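Local coordinates for HD-GYP domain-containing protein (Bdellovibrio bacteriovorus, PDB 3TM8) that is an unconventional HD-GYP protein that binds two iron ions and may act as a cyclic-di-GMP phosphodiesterase, at residues Ile167-Ile179 against Leu196-His208. Numbering follows the deposited sequence.
Sequences ISHHGVTVSTLSI and LTLGALLHDYGHH. With FE (Fe (III) ion), chain D; FE (Fe (III) ion), chain E; PO4 (phosphate ion), chain C; DMS (dimethyl sulfoxide), chain F.
His170 and His203 meet on one iron(III) ion, their NE2 atoms 3.1 Å apart because both are ligands; the imidazole planes are turned 62° from each other. Asp204 OD2 joins them on this iron at 2.1 Å, lying at the edge of the His170 ring, while its OD1 binds the second iron, also at 2.1 Å. A carboxylate suits this place because its two oxygens can bridge two metals, as the phosphate does through O2 and O4; one water also bridges the irons through its single oxygen. Asn285 completes the first site; His232, His257 and Glu258 supply the second. His203 and Asp204 are the paired His-Asp that names the HD superfamily, near the C-terminal end of helix 190-202. His207 NE2 donates to phosphate O4 (2.8 Å).

Behind the metals, His170 and His203 each use ND1, the nitrogen that does not bind iron, as a donor: His203 ND1 to Ala200 O (2.7 Å, 164° at the hydrogen), in the plane of both ring and carbonyl, which fixes the ring's rotation, and His170 ND1 to Asp288. A water links Ile167 O and Leu201 O to Asp204 N.

The helices run roughly antiparallel, with axes only 7.2 Å apart. Gly171, lacking a side chain, lets its CA reach Leu201 O (3.6 Å), and small Ala200 packs against Ser175. The hydroxyl of Ser175, turned between backbone N and carbonyl carbon (chi1 84°), bonds back to Val172 O, leaving CB to face Ala200.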
loop_
_atom_site.group_PDB
_atom_site.type_symbol
_atom_site.label_atom_id
_atom_site.label_comp_id
_atom_site.label_asym_id
_atom_site.label_seq_id
_atom_site.Cartn_x
_atom_site.Cartn_y
_atom_site.Cartn_z
ATOM N N ILE A 167 2.029 -4.753 -5.035
ATOM C CA ILE A 167 0.680 -4.603 -4.511
ATOM C C ILE A 167 0.664 -4.032 -3.093
ATOM O O ILE A 167 -0.310 -3.403 -2.690
ATOM C CB ILE A 167 -0.143 -5.915 -4.583
ATOM C CG1 ILE A 167 0.503 -7.031 -3.764
ATOM C CG2 ILE A 167 -0.351 -6.338 -6.036
ATOM C CD1 ILE A 167 -0.320 -8.298 -3.724
ATOM N N SER A 168 1.735 -4.239 -2.333
ATOM C CA SER A 168 1.789 -3.669 -0.997
ATOM C C SER A 168 2.038 -2.159 -1.056
ATOM O O SER A 168 1.386 -1.391 -0.352
ATOM C CB SER A 168 2.811 -4.382 -0.128
ATOM O OG SER A 168 4.068 -4.370 -0.758
ATOM N N HIS A 169 2.962 -1.721 -1.908
ATOM C CA HIS A 169 3.166 -0.282 -2.082
ATOM C C HIS A 169 1.869 0.363 -2.617
ATOM O O HIS A 169 1.415 1.406 -2.134
ATOM C CB HIS A 169 4.364 -0.043 -3.001
ATOM C CG HIS A 169 4.750 1.393 -3.176
ATOM N ND1 HIS A 169 6.067 1.804 -3.151
ATOM C CD2 HIS A 169 4.017 2.500 -3.430
ATOM C CE1 HIS A 169 6.125 3.105 -3.366
ATOM N NE2 HIS A 169 4.893 3.555 -3.530
ATOM N N HIS A 170 1.262 -0.289 -3.600
ATOM C CA HIS A 170 0.007 0.173 -4.191
ATOM C C HIS A 170 -1.103 0.255 -3.129
ATOM O O HIS A 170 -1.892 1.202 -3.113
ATOM C CB HIS A 170 -0.328 -0.760 -5.366
ATOM C CG HIS A 170 -1.750 -0.721 -5.841
ATOM N ND1 HIS A 170 -2.300 0.347 -6.523
ATOM C CD2 HIS A 170 -2.716 -1.670 -5.794
ATOM C CE1 HIS A 170 -3.545 0.054 -6.861
ATOM N NE2 HIS A 170 -3.824 -1.161 -6.429
ATOM N N GLY A 171 -1.137 -0.698 -2.196
ATOM C CA GLY A 171 -2.088 -0.629 -1.099
ATOM C C GLY A 171 -1.867 0.610 -0.243
ATOM O O GLY A 171 -2.824 1.288 0.154
ATOM N N VAL A 172 -0.613 0.927 0.058
ATOM C CA VAL A 172 -0.360 2.140 0.833
ATOM C C VAL A 172 -0.832 3.386 0.069
ATOM O O VAL A 172 -1.486 4.269 0.627
ATOM C CB VAL A 172 1.125 2.283 1.243
ATOM C CG1 VAL A 172 1.306 3.536 2.089
ATOM C CG2 VAL A 172 1.606 1.039 2.009
ATOM N N THR A 173 -0.543 3.430 -1.226
ATOM C CA THR A 173 -0.950 4.570 -2.032
ATOM C C THR A 173 -2.466 4.712 -2.065
ATOM O O THR A 173 -2.997 5.804 -1.868
ATOM C CB THR A 173 -0.393 4.465 -3.455
ATOM O OG1 THR A 173 1.027 4.585 -3.377
ATOM C CG2 THR A 173 -0.934 5.591 -4.321
ATOM N N VAL A 174 -3.155 3.603 -2.303
ATOM C CA VAL A 174 -4.607 3.626 -2.342
ATOM C C VAL A 174 -5.167 4.033 -0.970
ATOM O O VAL A 174 -6.133 4.789 -0.896
ATOM C CB VAL A 174 -5.169 2.285 -2.867
ATOM C CG1 VAL A 174 -6.683 2.206 -2.705
ATOM C CG2 VAL A 174 -4.796 2.103 -4.324
ATOM N N SER A 175 -4.542 3.588 0.118
ATOM C CA SER A 175 -5.013 3.985 1.442
ATOM C C SER A 175 -4.834 5.481 1.688
ATOM O O SER A 175 -5.666 6.122 2.339
ATOM C CB SER A 175 -4.318 3.164 2.531
ATOM O OG SER A 175 -3.050 3.701 2.877
ATOM N N THR A 176 -3.756 6.041 1.153
ATOM C CA THR A 176 -3.452 7.459 1.302
ATOM C C THR A 176 -4.506 8.306 0.576
ATOM O O THR A 176 -5.054 9.265 1.140
ATOM C CB THR A 176 -2.042 7.772 0.759
ATOM O OG1 THR A 176 -1.086 6.884 1.358
ATOM C CG2 THR A 176 -1.639 9.206 1.068
ATOM N N LEU A 177 -4.791 7.942 -0.674
ATOM C CA LEU A 177 -5.820 8.619 -1.443
ATOM C C LEU A 177 -7.176 8.428 -0.785
ATOM O O LEU A 177 -7.997 9.340 -0.775
ATOM C CB LEU A 177 -5.857 8.090 -2.872
ATOM C CG LEU A 177 -4.621 8.317 -3.742
ATOM C CD1 LEU A 177 -4.749 7.542 -5.046
ATOM C CD2 LEU A 177 -4.409 9.809 -4.020
ATOM N N SER A 178 -7.412 7.250 -0.216
ATOM C CA SER A 178 -8.687 6.994 0.451
ATOM C C SER A 178 -8.896 7.865 1.695
ATOM O O SER A 178 -10.003 8.355 1.937
ATOM C CB SER A 178 -8.834 5.511 0.808
ATOM O OG SER A 178 -8.910 4.698 -0.356
ATOM N N ILE A 179 -7.845 8.046 2.487
ATOM C CA ILE A 179 -7.939 8.921 3.660
ATOM C C ILE A 179 -8.285 10.342 3.222
ATOM O O ILE A 179 -9.185 10.987 3.780
ATOM C CB ILE A 179 -6.614 8.950 4.465
ATOM C CG1 ILE A 179 -6.383 7.607 5.162
ATOM C CG2 ILE A 179 -6.629 10.102 5.484
ATOM C CD1 ILE A 179 -4.936 7.373 5.586
ATOM N N LEU A 196 -11.294 1.802 6.756
ATOM C CA LEU A 196 -11.111 2.195 5.364
ATOM C C LEU A 196 -9.639 2.086 4.983
ATOM O O LEU A 196 -9.289 1.534 3.939
ATOM C CB LEU A 196 -11.606 3.630 5.159
ATOM C CG LEU A 196 -11.256 4.313 3.835
ATOM C CD1 LEU A 196 -11.944 3.618 2.673
ATOM C CD2 LEU A 196 -11.612 5.796 3.876
ATOM N N THR A 197 -8.781 2.623 5.846
ATOM C CA THR A 197 -7.347 2.626 5.604
ATOM C C THR A 197 -6.804 1.198 5.584
ATOM O O THR A 197 -6.036 0.812 4.689
ATOM C CB THR A 197 -6.630 3.472 6.667
ATOM O OG1 THR A 197 -7.120 4.816 6.582
ATOM C CG2 THR A 197 -5.118 3.461 6.463
ATOM N N LEU A 198 -7.212 0.406 6.570
ATOM C CA LEU A 198 -6.783 -0.986 6.645
ATOM C C LEU A 198 -7.238 -1.795 5.425
ATOM O O LEU A 198 -6.456 -2.555 4.833
ATOM C CB LEU A 198 -7.292 -1.621 7.939
ATOM C CG LEU A 198 -6.918 -3.076 8.196
ATOM C CD1 LEU A 198 -5.397 -3.272 8.189
ATOM C CD2 LEU A 198 -7.536 -3.537 9.520
ATOM N N GLY A 199 -8.508 -1.648 5.056
ATOM C CA GLY A 199 -9.024 -2.339 3.894
ATOM C C GLY A 199 -8.309 -1.917 2.629
ATOM O O GLY A 199 -7.945 -2.761 1.798
ATOM N N ALA A 200 -8.065 -0.615 2.485
ATOM C CA ALA A 200 -7.312 -0.127 1.334
ATOM C C ALA A 200 -5.896 -0.707 1.297
ATOM O O ALA A 200 -5.400 -1.122 0.259
ATOM C CB ALA A 200 -7.292 1.395 1.316
ATOM N N LEU A 201 -5.243 -0.752 2.444
ATOM C CA LEU A 201 -3.904 -1.296 2.495
ATOM C C LEU A 201 -3.872 -2.750 2.015
ATOM O O LEU A 201 -2.946 -3.151 1.298
ATOM C CB LEU A 201 -3.384 -1.168 3.919
ATOM C CG LEU A 201 -1.960 -1.611 4.184
ATOM C CD1 LEU A 201 -0.993 -0.885 3.269
ATOM C CD2 LEU A 201 -1.638 -1.339 5.639
ATOM N N LEU A 202 -4.881 -3.523 2.396
ATOM C CA LEU A 202 -4.924 -4.948 2.112
ATOM C C LEU A 202 -5.727 -5.307 0.866
ATOM O O LEU A 202 -5.890 -6.491 0.568
ATOM C CB LEU A 202 -5.498 -5.690 3.317
ATOM C CG LEU A 202 -4.771 -5.516 4.660
ATOM C CD1 LEU A 202 -5.540 -6.229 5.765
ATOM C CD2 LEU A 202 -3.331 -6.034 4.576
ATOM N N HIS A 203 -6.216 -4.300 0.138
ATOM C CA HIS A 203 -7.285 -4.546 -0.825
ATOM C C HIS A 203 -6.936 -5.580 -1.888
ATOM O O HIS A 203 -7.805 -6.339 -2.320
ATOM C CB HIS A 203 -7.808 -3.247 -1.460
ATOM C CG HIS A 203 -6.949 -2.696 -2.557
ATOM N ND1 HIS A 203 -5.845 -1.900 -2.323
ATOM C CD2 HIS A 203 -7.041 -2.826 -3.903
ATOM C CE1 HIS A 203 -5.298 -1.562 -3.480
ATOM N NE2 HIS A 203 -6.012 -2.101 -4.453
ATOM N N ASP A 204 -5.670 -5.616 -2.305
ATOM C CA ASP A 204 -5.247 -6.480 -3.407
ATOM C C ASP A 204 -4.602 -7.777 -2.956
ATOM O O ASP A 204 -3.804 -8.381 -3.679
ATOM C CB ASP A 204 -4.355 -5.709 -4.381
ATOM C CG ASP A 204 -5.154 -5.033 -5.485
ATOM O OD1 ASP A 204 -6.292 -5.485 -5.748
ATOM O OD2 ASP A 204 -4.647 -4.056 -6.087
ATOM N N TYR A 205 -4.983 -8.233 -1.770
ATOM C CA TYR A 205 -4.530 -9.525 -1.270
ATOM C C TYR A 205 -4.709 -10.648 -2.303
ATOM O O TYR A 205 -3.881 -11.561 -2.398
ATOM C CB TYR A 205 -5.269 -9.863 0.025
ATOM C CG TYR A 205 -4.949 -11.232 0.569
ATOM C CD1 TYR A 205 -3.631 -11.655 0.735
ATOM C CD2 TYR A 205 -5.969 -12.110 0.907
ATOM C CE1 TYR A 205 -3.347 -12.920 1.243
ATOM C CE2 TYR A 205 -5.697 -13.365 1.397
ATOM C CZ TYR A 205 -4.389 -13.768 1.564
ATOM O OH TYR A 205 -4.154 -15.024 2.057
ATOM N N GLY A 206 -5.778 -10.578 -3.093
ATOM C CA GLY A 206 -6.029 -11.591 -4.104
ATOM C C GLY A 206 -4.941 -11.727 -5.155
ATOM O O GLY A 206 -4.856 -12.767 -5.824
ATOM N N HIS A 207 -4.131 -10.685 -5.328
ATOM C CA HIS A 207 -3.029 -10.735 -6.293
ATOM C C HIS A 207 -1.747 -11.321 -5.700
ATOM O O HIS A 207 -0.769 -11.477 -6.418
ATOM C CB HIS A 207 -2.662 -9.341 -6.829
ATOM C CG HIS A 207 -3.676 -8.712 -7.736
ATOM N ND1 HIS A 207 -4.236 -9.358 -8.820
ATOM C CD2 HIS A 207 -4.159 -7.446 -7.765
ATOM C CE1 HIS A 207 -5.053 -8.530 -9.447
ATOM N NE2 HIS A 207 -5.019 -7.360 -8.833
ATOM N N HIS A 208 -1.719 -11.583 -4.396
ATOM C CA HIS A 208 -0.477 -12.020 -3.758
ATOM C C HIS A 208 -0.013 -13.328 -4.380
ATOM O O HIS A 208 -0.767 -14.298 -4.427
ATOM C CB HIS A 208 -0.692 -12.166 -2.257
ATOM C CG HIS A 208 0.526 -12.575 -1.498
ATOM N ND1 HIS A 208 1.637 -11.770 -1.367
ATOM C CD2 HIS A 208 0.783 -13.693 -0.786
ATOM C CE1 HIS A 208 2.536 -12.387 -0.620
ATOM N NE2 HIS A 208 2.040 -13.553 -0.250
HETATM FE FE FE D . -5.612 -2.293 -6.682
HETATM FE FE FE E . -7.740 -4.917 -7.226
HETATM P P PO4 C . -5.886 -3.650 -9.530
HETATM O O1 PO4 C . -5.088 -4.029 -10.752
HETATM O O2 PO4 C . -5.150 -2.668 -8.649
HETATM O O3 PO4 C . -7.172 -2.894 -9.940
HETATM O O4 PO4 C . -6.339 -4.897 -8.803
HETATM S S DMS F . 3.045 6.267 -6.107
HETATM O O DMS F . 2.599 4.694 -5.445
HETATM C C1 DMS F . 1.683 6.842 -7.154
HETATM C C2 DMS F . 2.885 7.467 -4.771
HETATM O O HOH W 1 -3.114 -4.214 -1.419
HETATM O O HOH W 2 -7.424 -3.048 -6.885
#